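Side-chain contacts in immunogenic protein MPT63/MPB63 (Mycobacterium tuberculosis, PDB 1LMI), which is a major secreted, immunogenic beta-sandwich protein of the tubercle bacillus whose molecular function is unknown: residues 36-41 with 104-109; 52-57 with 61-66. All blocks are in the same frame, centred on the assembly; numbering follows the deposited sequence.

Contact 1. Residues 36-41 with 104-109; sequences AVIPGY and KIYFDV
Tyr-106, Ile-38 and Ala-36 carry most of this contact. From strand 100-109, Tyr-106 reaches toward the loop that joins strands 22-33 and 46-56, and two methyl groups settle on different parts of its side chain. At the root, Ile-38 CD1 lies 3.5 Å from Tyr-106 CB and 3.6 Å from Tyr-106 CG, the two side chains running past one another in opposite directions. Farther out along the ring, Ala-36 CB comes within 3.5 Å of Tyr-106 CE1. Ile-38 owes its reach to its longer branch: CG1 stands opposite the carbonyl carbon (chi1 -72°) and carries CD1 inward, although the CB itself does not point at the strand. Tyr-106 OH, at the end of the ring that Ala-36 touches, is hydrogen-bonded to Pro-87 O. Tyr-41 adds a looser touch, the edge of its ring presenting CE1 at 4.0 Å from Asp-108 OD2, with ring and carboxylate planes 83° apart. The adhesion between the segments is thus mainly apolar, with one ring-edge contact to a carboxylate, while Tyr-106 OH is satisfied by Pro-87 and the Asp-108 carboxylate by the backbone amides of Ala-44 and Gly-45, farther along the same loop.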
ATOM      1  N   ALA A  36      12.054   6.477 -10.092  1.00 27.28           N
ATOM      2  CA  ALA A  36      11.616   7.714  -9.455  1.00 24.71           C
ATOM      3  C   ALA A  36      12.741   8.272  -8.578  1.00 21.69           C
ATOM      4  O   ALA A  36      13.449   7.548  -7.898  1.00 28.91           O
ATOM      5  CB  ALA A  36      10.381   7.578  -8.572  1.00 18.45           C
ATOM      6  N   VAL A  37      12.867   9.588  -8.635  1.00 28.71           N
ATOM      7  CA  VAL A  37      13.672  10.319  -7.654  1.00 36.63           C
ATOM      8  C   VAL A  37      12.603  10.974  -6.783  1.00 26.45           C
ATOM      9  O   VAL A  37      11.679  11.602  -7.318  1.00 30.69           O
ATOM     10  CB  VAL A  37      14.667  11.257  -8.331  1.00 38.95           C
ATOM     11  CG1 VAL A  37      14.061  11.861  -9.596  1.00 39.91           C
ATOM     12  CG2 VAL A  37      15.129  12.375  -7.413  1.00 46.23           C
ATOM     13  N   ILE A  38      12.675  10.754  -5.483  1.00 35.41           N
ATOM     14  CA  ILE A  38      11.453  11.064  -4.706  1.00 51.58           C
ATOM     15  C   ILE A  38      11.226  12.561  -4.734  1.00 63.66           C
ATOM     16  O   ILE A  38      10.267  13.089  -5.275  1.00102.28           O
ATOM     17  CB  ILE A  38      11.583  10.447  -3.305  1.00 41.49           C
ATOM     18  CG1 ILE A  38      11.467   8.914  -3.327  1.00 39.63           C
ATOM     19  CG2 ILE A  38      10.609  11.052  -2.315  1.00 28.37           C
ATOM     20  CD1 ILE A  38      10.052   8.395  -3.362  1.00 37.42           C
ATOM     21  N   PRO A  39      12.219  13.236  -4.236  1.00 54.76           N
ATOM     22  CA  PRO A  39      12.719  13.510  -2.916  1.00 49.09           C
ATOM     23  C   PRO A  39      12.766  15.013  -2.686  1.00 45.60           C
ATOM     24  O   PRO A  39      11.800  15.708  -2.979  1.00 43.08           O
ATOM     25  CB  PRO A  39      14.093  12.842  -3.112  1.00 28.62           C
ATOM     26  CG  PRO A  39      14.519  13.522  -4.384  1.00 42.45           C
ATOM     27  CD  PRO A  39      13.253  13.860  -5.143  1.00 52.60           C
ATOM     28  N   GLY A  40      13.877  15.461  -2.189  1.00 36.25           N
ATOM     29  CA  GLY A  40      14.305  16.146  -1.026  1.00 25.24           C
ATOM     30  C   GLY A  40      14.164  15.131   0.114  1.00 30.98           C
ATOM     31  O   GLY A  40      14.178  15.514   1.273  1.00 45.29           O
ATOM     32  N   TYR A  41      14.042  13.849  -0.248  1.00 29.09           N
ATOM     33  CA  TYR A  41      13.942  12.761   0.714  1.00 28.73           C
ATOM     34  C   TYR A  41      15.335  12.144   0.912  1.00 28.23           C
ATOM     35  O   TYR A  41      16.033  11.953  -0.094  1.00 23.38           O
ATOM     36  CB  TYR A  41      12.938  11.658   0.297  1.00 24.91           C
ATOM     37  CG  TYR A  41      12.902  10.591   1.388  1.00 21.18           C
ATOM     38  CD1 TYR A  41      13.605   9.397   1.339  1.00 23.28           C
ATOM     39  CD2 TYR A  41      12.125  10.831   2.508  1.00 30.11           C
ATOM     40  CE1 TYR A  41      13.564   8.446   2.344  1.00 20.64           C
ATOM     41  CE2 TYR A  41      12.061   9.908   3.532  1.00 34.38           C
ATOM     42  CZ  TYR A  41      12.775   8.729   3.440  1.00 33.04           C
ATOM     43  OH  TYR A  41      12.685   7.835   4.479  1.00 39.30           O
ATOM     44  N   LYS A 104       0.917   5.788  -7.409  1.00 11.01           N
ATOM     45  CA  LYS A 104       2.068   5.085  -6.865  1.00 10.82           C
ATOM     46  C   LYS A 104       2.287   5.271  -5.372  1.00 11.45           C
ATOM     47  O   LYS A 104       1.899   6.260  -4.760  1.00 11.50           O
ATOM     48  CB  LYS A 104       3.338   5.613  -7.572  1.00 12.71           C
ATOM     49  CG  LYS A 104       3.241   5.513  -9.089  1.00 16.67           C
ATOM     50  CD  LYS A 104       3.211   4.073  -9.541  1.00 25.39           C
ATOM     51  CE  LYS A 104       3.916   3.802 -10.854  1.00 39.13           C
ATOM     52  NZ  LYS A 104       3.622   4.761 -11.942  1.00 42.99           N
ATOM     53  N   ILE A 105       2.974   4.277  -4.810  1.00 11.42           N
ATOM     54  CA  ILE A 105       3.496   4.362  -3.439  1.00  9.20           C
ATOM     55  C   ILE A 105       4.965   3.974  -3.553  1.00 11.63           C
ATOM     56  O   ILE A 105       5.325   3.193  -4.443  1.00 13.27           O
ATOM     57  CB  ILE A 105       2.740   3.441  -2.469  1.00 10.92           C
ATOM     58  CG1 ILE A 105       2.613   1.997  -2.975  1.00  9.88           C
ATOM     59  CG2 ILE A 105       1.346   3.993  -2.115  1.00 12.19           C
ATOM     60  CD1 ILE A 105       2.019   1.036  -1.964  1.00 10.15           C
ATOM     61  N   TYR A 106       5.820   4.523  -2.715  1.00 11.99           N
ATOM     62  CA  TYR A 106       7.257   4.278  -2.788  1.00 10.61           C
ATOM     63  C   TYR A 106       7.850   3.708  -1.509  1.00 10.87           C
ATOM     64  O   TYR A 106       7.269   3.861  -0.441  1.00 11.67           O
ATOM     65  CB  TYR A 106       7.934   5.619  -3.128  1.00 11.75           C
ATOM     66  CG  TYR A 106       7.513   6.127  -4.500  1.00 11.57           C
ATOM     67  CD1 TYR A 106       8.100   5.583  -5.624  1.00 11.11           C
ATOM     68  CD2 TYR A 106       6.545   7.110  -4.661  1.00 13.73           C
ATOM     69  CE1 TYR A 106       7.751   6.014  -6.893  1.00 13.42           C
ATOM     70  CE2 TYR A 106       6.182   7.546  -5.928  1.00 14.32           C
ATOM     71  CZ  TYR A 106       6.793   6.992  -7.033  1.00 14.46           C
ATOM     72  OH  TYR A 106       6.409   7.427  -8.290  1.00 15.65           O
ATOM     73  N   PHE A 107       9.018   3.075  -1.634  1.00  8.58           N
ATOM     74  CA  PHE A 107       9.732   2.452  -0.517  1.00  9.76           C
ATOM     75  C   PHE A 107      11.242   2.702  -0.662  1.00 11.48           C
ATOM     76  O   PHE A 107      11.718   2.801  -1.804  1.00 13.12           O
ATOM     77  CB  PHE A 107       9.475   0.944  -0.464  1.00 10.46           C
ATOM     78  CG  PHE A 107       8.014   0.547  -0.550  1.00 10.45           C
ATOM     79  CD1 PHE A 107       7.214   0.487   0.567  1.00  9.05           C
ATOM     80  CD2 PHE A 107       7.474   0.240  -1.792  1.00 11.37           C
ATOM     81  CE1 PHE A 107       5.893   0.141   0.447  1.00 11.47           C
ATOM     82  CE2 PHE A 107       6.125  -0.106  -1.911  1.00 12.65           C
ATOM     83  CZ  PHE A 107       5.326  -0.155  -0.790  1.00 10.51           C
ATOM     84  N   ASP A 108      11.996   2.783   0.414  1.00 10.53           N
ATOM     85  CA  ASP A 108      13.459   2.914   0.313  1.00 13.90           C
ATOM     86  C   ASP A 108      14.078   1.572   0.644  1.00 13.07           C
ATOM     87  O   ASP A 108      14.152   1.160   1.801  1.00 14.53           O
ATOM     88  CB  ASP A 108      13.929   3.995   1.295  1.00 19.77           C
ATOM     89  CG  ASP A 108      15.403   4.311   1.206  1.00 29.41           C
ATOM     90  OD1 ASP A 108      16.063   3.718   0.318  1.00 15.80           O
ATOM     91  OD2 ASP A 108      15.865   5.146   2.026  1.00 22.28           O
ATOM     92  N   VAL A 109      14.477   0.795  -0.383  1.00 13.77           N
ATOM     93  CA  VAL A 109      14.910  -0.567  -0.138  1.00 13.63           C
ATOM     94  C   VAL A 109      16.408  -0.586   0.171  1.00 12.49           C
ATOM     95  O   VAL A 109      17.220  -0.294  -0.696  1.00 14.91           O
ATOM     96  CB  VAL A 109      14.563  -1.459  -1.348  1.00 13.19           C
ATOM     97  CG1 VAL A 109      15.189  -2.845  -1.220  1.00 14.05           C
ATOM     98  CG2 VAL A 109      13.045  -1.565  -1.529  1.00 13.46           C
TER

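Contact 2. Residues 52-57 with 61-66; sequences ATVNAI and VTPAVS
Val-54 faces two partners of the returning chain, giving one methyl to each. Its CG1 meets the ring of Pro-63, 3.9 Å from Pro-63 CB and 4.1 Å from Pro-63 CG; the two side chains cross at about a right angle, and the methyl meets the CB–CG side of the ring obliquely. Its CG2 lies 4.1 Å from Val-61 CG1, and here the two valines pass each other in opposite directions. The split follows from the rotation of Val-54, which wedges CG1 between the backbone N and the carbonyl carbon (chi1 61°) and leaves CG2 anti to the N. Val-61 likewise divides its branches: with CG1 turned to Val-54, CG2 closes on Ala-56, 3.6 Å from Ala-56 CB and 3.8 Å from Ala-56 CA. The small alanine lets the valine approach close to the strand backbone. All four residues are buried, and Trp-26 and Leu-24 of the adjacent strand 22-33 extend the apolar patch, Trp-26 touching both Val-54 and Pro-63. Alternate residues of strand 46-56 thus face inward, and the chain, after turning at Ile-57, folds back over them on its way to strand 68-71 of the other sheet: a connection between the two layers of a beta-sandwich, packed against its hydrophobic interior.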
ATOM      1  N   ALA A  52      -1.026   1.204  -6.457  1.00  9.73           N
ATOM      2  CA  ALA A  52      -2.098   0.854  -5.531  1.00 10.02           C
ATOM      3  C   ALA A  52      -3.381   1.595  -5.909  1.00 11.45           C
ATOM      4  O   ALA A  52      -3.308   2.755  -6.330  1.00 12.12           O
ATOM      5  CB  ALA A  52      -1.726   1.197  -4.110  1.00 11.50           C
ATOM      6  N   THR A  53      -4.476   0.881  -5.767  1.00  8.87           N
ATOM      7  CA  THR A  53      -5.810   1.404  -6.073  1.00 12.14           C
ATOM      8  C   THR A  53      -6.765   1.076  -4.923  1.00  9.21           C
ATOM      9  O   THR A  53      -6.860  -0.091  -4.514  1.00 10.69           O
ATOM     10  CB  THR A  53      -6.376   0.794  -7.363  1.00 10.70           C
ATOM     11  OG1 THR A  53      -5.426   0.964  -8.440  1.00 13.31           O
ATOM     12  CG2 THR A  53      -7.657   1.510  -7.798  1.00 12.20           C
ATOM     13  N   VAL A  54      -7.455   2.091  -4.396  1.00  9.67           N
ATOM     14  CA  VAL A  54      -8.457   1.873  -3.348  1.00  9.31           C
ATOM     15  C   VAL A  54      -9.849   2.080  -3.938  1.00  8.83           C
ATOM     16  O   VAL A  54     -10.058   2.967  -4.794  1.00 11.70           O
ATOM     17  CB  VAL A  54      -8.194   2.754  -2.128  1.00 11.61           C
ATOM     18  CG1 VAL A  54      -8.241   4.239  -2.463  1.00 14.24           C
ATOM     19  CG2 VAL A  54      -9.219   2.370  -1.061  1.00 12.05           C
ATOM     20  N   ASN A  55     -10.754   1.252  -3.509  1.00  8.96           N
ATOM     21  CA  ASN A  55     -12.126   1.173  -4.013  1.00  9.95           C
ATOM     22  C   ASN A  55     -13.085   1.367  -2.852  1.00  8.65           C
ATOM     23  O   ASN A  55     -13.054   0.557  -1.935  1.00 10.30           O
ATOM     24  CB  ASN A  55     -12.312  -0.195  -4.667  1.00  8.99           C
ATOM     25  CG  ASN A  55     -13.653  -0.350  -5.335  1.00 11.89           C
ATOM     26  OD1 ASN A  55     -14.470   0.574  -5.338  1.00 13.83           O
ATOM     27  ND2 ASN A  55     -13.864  -1.538  -5.909  1.00 10.95           N
ATOM     28  N   ALA A  56     -13.880   2.431  -2.882  1.00 11.82           N
ATOM     29  CA  ALA A  56     -14.818   2.688  -1.774  1.00 10.21           C
ATOM     30  C   ALA A  56     -16.078   1.871  -2.000  1.00 11.06           C
ATOM     31  O   ALA A  56     -17.022   2.269  -2.684  1.00 13.26           O
ATOM     32  CB  ALA A  56     -15.029   4.172  -1.705  1.00 10.28           C
ATOM     33  N   ILE A  57     -16.132   0.666  -1.468  1.00 10.21           N
ATOM     34  CA  ILE A  57     -17.244  -0.240  -1.783  1.00 10.47           C
ATOM     35  C   ILE A  57     -18.459   0.125  -0.943  1.00 14.28           C
ATOM     36  O   ILE A  57     -19.576   0.117  -1.463  1.00 12.95           O
ATOM     37  CB  ILE A  57     -16.783  -1.684  -1.565  1.00 10.50           C
ATOM     38  CG1 ILE A  57     -15.707  -2.081  -2.594  1.00 12.74           C
ATOM     39  CG2 ILE A  57     -17.942  -2.660  -1.550  1.00 15.35           C
ATOM     40  CD1 ILE A  57     -15.063  -3.441  -2.355  1.00 14.02           C
ATOM     41  N   VAL A  61     -14.373   6.597   1.869  1.00 14.81           N
ATOM     42  CA  VAL A  61     -13.102   6.051   2.341  1.00 15.74           C
ATOM     43  C   VAL A  61     -11.988   7.065   2.171  1.00 16.02           C
ATOM     44  O   VAL A  61     -11.840   7.685   1.117  1.00 14.49           O
ATOM     45  CB  VAL A  61     -12.795   4.771   1.528  1.00 16.95           C
ATOM     46  CG1 VAL A  61     -11.438   4.194   1.869  1.00 22.03           C
ATOM     47  CG2 VAL A  61     -13.925   3.764   1.745  1.00 20.09           C
ATOM     48  N   THR A  62     -11.182   7.237   3.212  1.00 16.02           N
ATOM     49  CA  THR A  62      -9.957   7.989   3.219  1.00 15.78           C
ATOM     50  C   THR A  62      -8.812   6.987   3.301  1.00 18.41           C
ATOM     51  O   THR A  62      -8.623   6.300   4.310  1.00 20.17           O
ATOM     52  CB  THR A  62      -9.899   8.984   4.385  1.00 21.87           C
ATOM     53  OG1 THR A  62     -11.115   9.755   4.374  1.00 24.62           O
ATOM     54  CG2 THR A  62      -8.746   9.957   4.221  1.00 21.13           C
ATOM     55  N   PRO A  63      -8.042   6.795   2.239  1.00 15.53           N
ATOM     56  CA  PRO A  63      -7.117   5.653   2.209  1.00 15.97           C
ATOM     57  C   PRO A  63      -5.974   5.855   3.211  1.00 14.79           C
ATOM     58  O   PRO A  63      -5.425   6.948   3.338  1.00 15.51           O
ATOM     59  CB  PRO A  63      -6.628   5.624   0.771  1.00 17.51           C
ATOM     60  CG  PRO A  63      -6.834   7.005   0.251  1.00 22.26           C
ATOM     61  CD  PRO A  63      -8.019   7.573   0.981  1.00 21.44           C
ATOM     62  N   ALA A  64      -5.659   4.774   3.911  1.00 16.19           N
ATOM     63  CA  ALA A  64      -4.666   4.880   4.989  1.00 15.55           C
ATOM     64  C   ALA A  64      -3.307   4.529   4.415  1.00 16.38           C
ATOM     65  O   ALA A  64      -2.736   3.473   4.706  1.00 14.41           O
ATOM     66  CB  ALA A  64      -5.059   3.927   6.096  1.00 17.77           C
ATOM     67  N   VAL A  65      -2.834   5.425   3.547  1.00 15.56           N
ATOM     68  CA  VAL A  65      -1.648   5.093   2.754  1.00 11.43           C
ATOM     69  C   VAL A  65      -0.419   4.845   3.597  1.00 11.86           C
ATOM     70  O   VAL A  65       0.438   4.035   3.224  1.00 11.31           O
ATOM     71  CB  VAL A  65      -1.370   6.239   1.748  1.00 13.07           C
ATOM     72  CG1 VAL A  65      -0.145   5.952   0.904  1.00 19.43           C
ATOM     73  CG2 VAL A  65      -2.596   6.501   0.876  1.00 15.12           C
ATOM     74  N   SER A  66      -0.285   5.493   4.760  1.00 11.88           N
ATOM     75  CA  SER A  66       0.823   5.282   5.653  1.00 11.20           C
ATOM     76  C   SER A  66       0.875   3.863   6.215  1.00 11.21           C
ATOM     77  O   SER A  66       1.897   3.479   6.798  1.00 12.82           O
ATOM     78  CB  SER A  66       0.790   6.286   6.812  1.00 16.21           C
ATOM     79  OG  SER A  66      -0.445   6.211   7.512  1.00 19.90           O
TER

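Contact 1 and contact 2 have centres about 19 Å apart, yet both are built on the four-stranded antiparallel sheet, where strands 46-56 and 100-109 are neighbours. In sequence, contact 2 falls wholly within the span separating the two segments of contact 1. They also meet directly: Ile-105 CG2, on strand 100-109, packs 3.9 Å from Val-65 CG1, just beyond Pro-63 in segment 61-66. Contact 1 is a surface contact about 13 Å from the centre of the chain, whereas contact 2 is buried at about 9 Å. Together they illustrate how loops of a beta-sandwich can be fixed by apolar side chains, one at the sheet's edge strand and one beside its interior.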